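Hydrogenase maturation factor (Thermoanaerobacter tengcongensis, PDB 3VTH) probably transfers the carbamoyl group of carbamoyl phosphate, at the cost of ATP, to the C-terminal cysteine of HypE during [NiFe]-hydrogenase maturation. Local coordinates at residues A[389-403]-A[413-425]. Numbering follows the deposited sequence.
Sequences PQPILLKKEVKASIL and FCMTKGHYAFISH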
loop_
_atom_site.group_PDB
_atom_site.type_symbol
_atom_site.label_atom_id
_atom_site.label_comp_id
_atom_site.label_asym_id
_atom_site.label_seq_id
_atom_site.Cartn_x
_atom_site.Cartn_y
_atom_site.Cartn_z
ATOM N N PRO A 389 -8.395 -2.215 4.903
ATOM C CA PRO A 389 -8.588 -3.497 4.239
ATOM C C PRO A 389 -9.682 -3.494 3.144
ATOM O O PRO A 389 -10.344 -4.518 2.938
ATOM C CB PRO A 389 -9.048 -4.380 5.389
ATOM C CG PRO A 389 -9.951 -3.425 6.200
ATOM C CD PRO A 389 -9.301 -2.053 6.059
ATOM N N GLN A 390 -9.906 -2.361 2.484
ATOM C CA GLN A 390 -10.913 -2.327 1.400
ATOM C C GLN A 390 -10.519 -3.362 0.339
ATOM O O GLN A 390 -9.355 -3.370 -0.130
ATOM C CB GLN A 390 -11.049 -0.927 0.789
ATOM C CG GLN A 390 -12.044 -0.835 -0.394
ATOM C CD GLN A 390 -12.253 0.594 -0.891
ATOM O OE1 GLN A 390 -11.889 1.561 -0.228
ATOM N NE2 GLN A 390 -12.855 0.725 -2.070
ATOM N N PRO A 391 -11.469 -4.249 -0.022
ATOM C CA PRO A 391 -11.125 -5.308 -0.963
ATOM C C PRO A 391 -11.017 -4.814 -2.406
ATOM O O PRO A 391 -11.541 -3.748 -2.748
ATOM C CB PRO A 391 -12.284 -6.288 -0.825
ATOM C CG PRO A 391 -13.482 -5.381 -0.448
ATOM C CD PRO A 391 -12.862 -4.372 0.471
ATOM N N ILE A 392 -10.315 -5.592 -3.223
ATOM C CA ILE A 392 -10.352 -5.454 -4.672
ATOM C C ILE A 392 -11.602 -6.184 -5.176
ATOM O O ILE A 392 -11.848 -7.341 -4.826
ATOM C CB ILE A 392 -9.073 -6.045 -5.331
ATOM C CG1 ILE A 392 -7.798 -5.382 -4.765
ATOM C CG2 ILE A 392 -9.115 -5.934 -6.866
ATOM C CD1 ILE A 392 -7.820 -3.863 -4.735
ATOM N N LEU A 393 -12.386 -5.492 -5.993
ATOM C CA LEU A 393 -13.611 -6.063 -6.537
ATOM C C LEU A 393 -13.304 -6.988 -7.697
ATOM O O LEU A 393 -12.583 -6.616 -8.642
ATOM C CB LEU A 393 -14.580 -4.958 -6.961
ATOM C CG LEU A 393 -16.043 -5.355 -7.221
ATOM C CD1 LEU A 393 -16.660 -6.009 -5.993
ATOM C CD2 LEU A 393 -16.885 -4.150 -7.687
ATOM N N LEU A 394 -13.822 -8.208 -7.609
ATOM C CA LEU A 394 -13.716 -9.154 -8.715
ATOM C C LEU A 394 -14.994 -9.111 -9.569
ATOM O O LEU A 394 -16.064 -8.824 -9.067
ATOM C CB LEU A 394 -13.417 -10.562 -8.184
ATOM C CG LEU A 394 -12.157 -10.638 -7.294
ATOM C CD1 LEU A 394 -11.963 -12.000 -6.638
ATOM C CD2 LEU A 394 -10.903 -10.232 -8.078
ATOM N N LYS A 395 -14.859 -9.396 -10.861
ATOM C CA LYS A 395 -15.991 -9.384 -11.807
ATOM C C LYS A 395 -16.987 -10.504 -11.503
ATOM O O LYS A 395 -18.199 -10.310 -11.569
ATOM C CB LYS A 395 -15.453 -9.497 -13.241
ATOM C CG LYS A 395 -16.500 -9.554 -14.346
ATOM C CD LYS A 395 -15.857 -10.032 -15.660
ATOM C CE LYS A 395 -16.898 -10.429 -16.712
ATOM N NZ LYS A 395 -17.705 -9.256 -17.186
ATOM N N LYS A 396 -16.467 -11.669 -11.144
ATOM C CA LYS A 396 -17.291 -12.846 -10.905
ATOM C C LYS A 396 -17.064 -13.356 -9.481
ATOM O O LYS A 396 -15.968 -13.184 -8.930
ATOM C CB LYS A 396 -16.897 -13.929 -11.921
ATOM C CG LYS A 396 -17.931 -15.015 -12.130
ATOM C CD LYS A 396 -17.316 -16.252 -12.776
ATOM C CE LYS A 396 -18.261 -17.443 -12.660
ATOM N NZ LYS A 396 -18.621 -17.702 -11.226
ATOM N N GLU A 397 -18.075 -14.000 -8.894
ATOM C CA GLU A 397 -17.894 -14.692 -7.609
ATOM C C GLU A 397 -16.832 -15.790 -7.733
ATOM O O GLU A 397 -16.711 -16.430 -8.785
ATOM C CB GLU A 397 -19.211 -15.289 -7.099
ATOM C CG GLU A 397 -20.065 -14.293 -6.289
ATOM C CD GLU A 397 -20.828 -13.318 -7.170
ATOM O OE1 GLU A 397 -20.894 -12.122 -6.820
ATOM O OE2 GLU A 397 -21.366 -13.751 -8.220
ATOM N N VAL A 398 -16.067 -16.012 -6.667
ATOM C CA VAL A 398 -14.995 -17.021 -6.727
ATOM C C VAL A 398 -15.516 -18.447 -6.612
ATOM O O VAL A 398 -16.563 -18.689 -6.017
ATOM C CB VAL A 398 -13.862 -16.787 -5.686
ATOM C CG1 VAL A 398 -13.150 -15.506 -5.990
ATOM C CG2 VAL A 398 -14.391 -16.807 -4.246
ATOM N N LYS A 399 -14.750 -19.372 -7.194
ATOM C CA LYS A 399 -15.033 -20.797 -7.144
ATOM C C LYS A 399 -15.091 -21.292 -5.690
ATOM O O LYS A 399 -16.062 -21.924 -5.269
ATOM C CB LYS A 399 -13.948 -21.544 -7.933
ATOM C CG LYS A 399 -14.469 -22.607 -8.893
ATOM C CD LYS A 399 -14.892 -23.903 -8.192
ATOM C CE LYS A 399 -15.308 -24.978 -9.201
ATOM N NZ LYS A 399 -16.588 -24.646 -9.897
ATOM N N ALA A 400 -14.036 -20.987 -4.933
ATOM C CA ALA A 400 -13.929 -21.355 -3.520
ATOM C C ALA A 400 -12.993 -20.319 -2.896
ATOM O O ALA A 400 -12.370 -19.575 -3.631
ATOM C CB ALA A 400 -13.339 -22.771 -3.396
ATOM N N SER A 401 -12.898 -20.263 -1.568
ATOM C CA SER A 401 -11.972 -19.324 -0.911
ATOM C C SER A 401 -10.511 -19.776 -1.019
ATOM O O SER A 401 -10.161 -20.931 -0.722
ATOM C CB SER A 401 -12.342 -19.075 0.554
ATOM O OG SER A 401 -13.435 -18.171 0.654
ATOM N N ILE A 402 -9.668 -18.850 -1.453
ATOM C CA ILE A 402 -8.242 -19.122 -1.623
ATOM C C ILE A 402 -7.468 -18.201 -0.694
ATOM O O ILE A 402 -7.805 -17.030 -0.564
ATOM C CB ILE A 402 -7.807 -18.893 -3.089
ATOM C CG1 ILE A 402 -8.317 -20.057 -3.959
ATOM C CG2 ILE A 402 -6.254 -18.742 -3.213
ATOM C CD1 ILE A 402 -8.226 -19.809 -5.456
ATOM N N LEU A 403 -6.456 -18.740 -0.024
ATOM C CA LEU A 403 -5.477 -17.895 0.641
ATOM C C LEU A 403 -4.222 -17.849 -0.236
ATOM O O LEU A 403 -3.643 -18.878 -0.545
ATOM C CB LEU A 403 -5.143 -18.453 2.031
ATOM C CG LEU A 403 -3.920 -17.863 2.751
ATOM C CD1 LEU A 403 -4.137 -16.375 3.125
ATOM C CD2 LEU A 403 -3.626 -18.695 3.992
ATOM N N PHE A 413 -0.665 -10.803 2.165
ATOM C CA PHE A 413 -1.401 -12.001 1.794
ATOM C C PHE A 413 -2.761 -11.566 1.260
ATOM O O PHE A 413 -3.150 -10.415 1.435
ATOM C CB PHE A 413 -1.538 -12.959 2.996
ATOM C CG PHE A 413 -2.254 -12.360 4.182
ATOM C CD1 PHE A 413 -3.645 -12.348 4.239
ATOM C CD2 PHE A 413 -1.531 -11.819 5.247
ATOM C CE1 PHE A 413 -4.330 -11.796 5.356
ATOM C CE2 PHE A 413 -2.196 -11.270 6.368
ATOM C CZ PHE A 413 -3.589 -11.260 6.422
ATOM N N CYS A 414 -3.459 -12.463 0.560
ATOM C CA CYS A 414 -4.771 -12.134 -0.003
ATOM C C CYS A 414 -5.720 -13.312 0.187
ATOM O O CYS A 414 -5.312 -14.453 -0.010
ATOM C CB CYS A 414 -4.626 -11.763 -1.490
ATOM S SG CYS A 414 -6.158 -11.316 -2.334
ATOM N N MET A 415 -6.959 -13.035 0.608
ATOM C CA MET A 415 -7.995 -14.065 0.783
ATOM C C MET A 415 -9.215 -13.716 -0.044
ATOM O O MET A 415 -9.714 -12.591 0.029
ATOM C CB MET A 415 -8.495 -14.123 2.233
ATOM C CG MET A 415 -7.461 -14.425 3.254
ATOM S SD MET A 415 -8.137 -14.132 4.911
ATOM C CE MET A 415 -6.628 -14.540 5.779
ATOM N N THR A 416 -9.729 -14.683 -0.787
ATOM C CA THR A 416 -10.889 -14.425 -1.619
ATOM C C THR A 416 -12.166 -14.923 -0.954
ATOM O O THR A 416 -12.153 -15.907 -0.210
ATOM C CB THR A 416 -10.773 -15.108 -2.998
ATOM O OG1 THR A 416 -10.565 -16.510 -2.819
ATOM C CG2 THR A 416 -9.610 -14.509 -3.775
ATOM N N LYS A 417 -13.248 -14.193 -1.201
ATOM C CA LYS A 417 -14.586 -14.624 -0.805
ATOM C C LYS A 417 -15.602 -13.821 -1.592
ATOM O O LYS A 417 -15.433 -12.598 -1.773
ATOM C CB LYS A 417 -14.830 -14.437 0.697
ATOM C CG LYS A 417 -15.892 -15.429 1.217
ATOM C CD LYS A 417 -15.989 -15.381 2.709
ATOM C CE LYS A 417 -17.016 -16.355 3.222
ATOM N NZ LYS A 417 -17.379 -15.867 4.561
ATOM N N GLY A 418 -16.646 -14.507 -2.062
ATOM C CA GLY A 418 -17.678 -13.861 -2.882
ATOM C C GLY A 418 -16.992 -13.241 -4.084
ATOM O O GLY A 418 -16.173 -13.896 -4.741
ATOM N N HIS A 419 -17.289 -11.980 -4.368
ATOM C CA HIS A 419 -16.551 -11.293 -5.419
ATOM C C HIS A 419 -15.486 -10.345 -4.887
ATOM O O HIS A 419 -15.165 -9.357 -5.538
ATOM C CB HIS A 419 -17.480 -10.582 -6.407
ATOM C CG HIS A 419 -18.598 -9.832 -5.758
ATOM N ND1 HIS A 419 -19.881 -10.330 -5.688
ATOM C CD2 HIS A 419 -18.629 -8.625 -5.145
ATOM C CE1 HIS A 419 -20.659 -9.458 -5.065
ATOM N NE2 HIS A 419 -19.922 -8.415 -4.725
ATOM N N TYR A 420 -14.923 -10.653 -3.718
ATOM C CA TYR A 420 -13.853 -9.811 -3.172
ATOM C C TYR A 420 -12.509 -10.503 -3.054
ATOM O O TYR A 420 -12.434 -11.676 -2.718
ATOM C CB TYR A 420 -14.234 -9.268 -1.795
ATOM C CG TYR A 420 -15.518 -8.473 -1.742
ATOM C CD1 TYR A 420 -15.640 -7.266 -2.425
ATOM C CD2 TYR A 420 -16.587 -8.903 -0.964
ATOM C CE1 TYR A 420 -16.805 -6.517 -2.350
ATOM C CE2 TYR A 420 -17.778 -8.158 -0.896
ATOM C CZ TYR A 420 -17.861 -6.970 -1.591
ATOM O OH TYR A 420 -19.003 -6.234 -1.541
ATOM N N ALA A 421 -11.445 -9.746 -3.323
ATOM C CA ALA A 421 -10.093 -10.165 -2.985
ATOM C C ALA A 421 -9.672 -9.243 -1.838
ATOM O O ALA A 421 -9.421 -8.056 -2.044
ATOM C CB ALA A 421 -9.162 -10.011 -4.188
ATOM N N PHE A 422 -9.705 -9.786 -0.629
ATOM C CA PHE A 422 -9.286 -9.076 0.562
ATOM C C PHE A 422 -7.774 -9.180 0.656
ATOM O O PHE A 422 -7.248 -10.130 1.252
ATOM C CB PHE A 422 -9.913 -9.708 1.801
ATOM C CG PHE A 422 -11.395 -9.469 1.920
ATOM C CD1 PHE A 422 -11.881 -8.226 2.340
ATOM C CD2 PHE A 422 -12.303 -10.483 1.623
ATOM C CE1 PHE A 422 -13.276 -7.994 2.454
ATOM C CE2 PHE A 422 -13.683 -10.271 1.741
ATOM C CZ PHE A 422 -14.174 -9.031 2.156
ATOM N N ILE A 423 -7.080 -8.243 0.025
ATOM C CA ILE A 423 -5.626 -8.181 0.151
ATOM C C ILE A 423 -5.282 -7.472 1.486
ATOM O O ILE A 423 -5.878 -6.438 1.846
ATOM C CB ILE A 423 -4.961 -7.498 -1.085
ATOM C CG1 ILE A 423 -3.426 -7.584 -0.993
ATOM C CG2 ILE A 423 -5.438 -6.043 -1.230
ATOM C CD1 ILE A 423 -2.663 -7.162 -2.296
ATOM N N SER A 424 -4.363 -8.053 2.243
ATOM C CA SER A 424 -4.054 -7.524 3.564
ATOM C C SER A 424 -3.308 -6.219 3.426
ATOM O O SER A 424 -2.696 -5.935 2.382
ATOM C CB SER A 424 -3.190 -8.514 4.347
ATOM O OG SER A 424 -1.829 -8.501 3.913
ATOM N N HIS A 425 -3.346 -5.427 4.486
ATOM C CA HIS A 425 -2.444 -4.301 4.586
ATOM C C HIS A 425 -0.997 -4.797 4.556
ATOM O O HIS A 425 -0.722 -5.955 4.856
ATOM C CB HIS A 425 -2.712 -3.501 5.862
ATOM C CG HIS A 425 -2.462 -4.253 7.140
ATOM N ND1 HIS A 425 -3.377 -5.136 7.682
ATOM C CD2 HIS A 425 -1.420 -4.213 8.010
ATOM C CE1 HIS A 425 -2.902 -5.617 8.820
ATOM N NE2 HIS A 425 -1.717 -5.074 9.042
HETATM O O HOH W 1 -8.567 -6.708 2.530
HETATM O O HOH W 2 -6.747 -3.933 1.017
#
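Pro391 lies alongside Tyr420 and Phe422 at one border of a mixed sheet in the Kae1-like domain, where the 414-417/420-423 hairpin, closed by a type II' turn, pairs antiparallel with 392-393 on one side and 402-403 on the other. Along Tyr420, CB sits beside Pro391 CB and over one face of the Phe422 ring, offset toward its rim; CD1 meets Pro391 CG at 3.5 Å; CE1 meets Leu393 CD1 at 3.7 Å; and OH forms a hydrogen bond with Asp78 OD2 of strand 76-85. A valine here lacks the ring and hydroxyl and would probably open a gap beside Pro391 CG and Leu393 CD1, leaving Asp78 without its mate. Proline suits its place: its compact ring lies alongside Phe422, and CB makes an off-centre CH-pi contact with that ring. Ala421 sets only a methyl against Ile392 CB, and its N gives a nearly straight bond (172°) to Ile392 O. Gly418 accommodates the turn's positive phi, and its O accepts a hydrogen bond from Val398 N. On the hairpin's other strand, Thr416 OG1 stands between its own N and carbonyl carbon (chi1 56°), from where it accepts a hydrogen bond from Ile402 N at 2.9 Å. Small and polar, Ser401 donates from OG to Thr416 O at 2.7 Å.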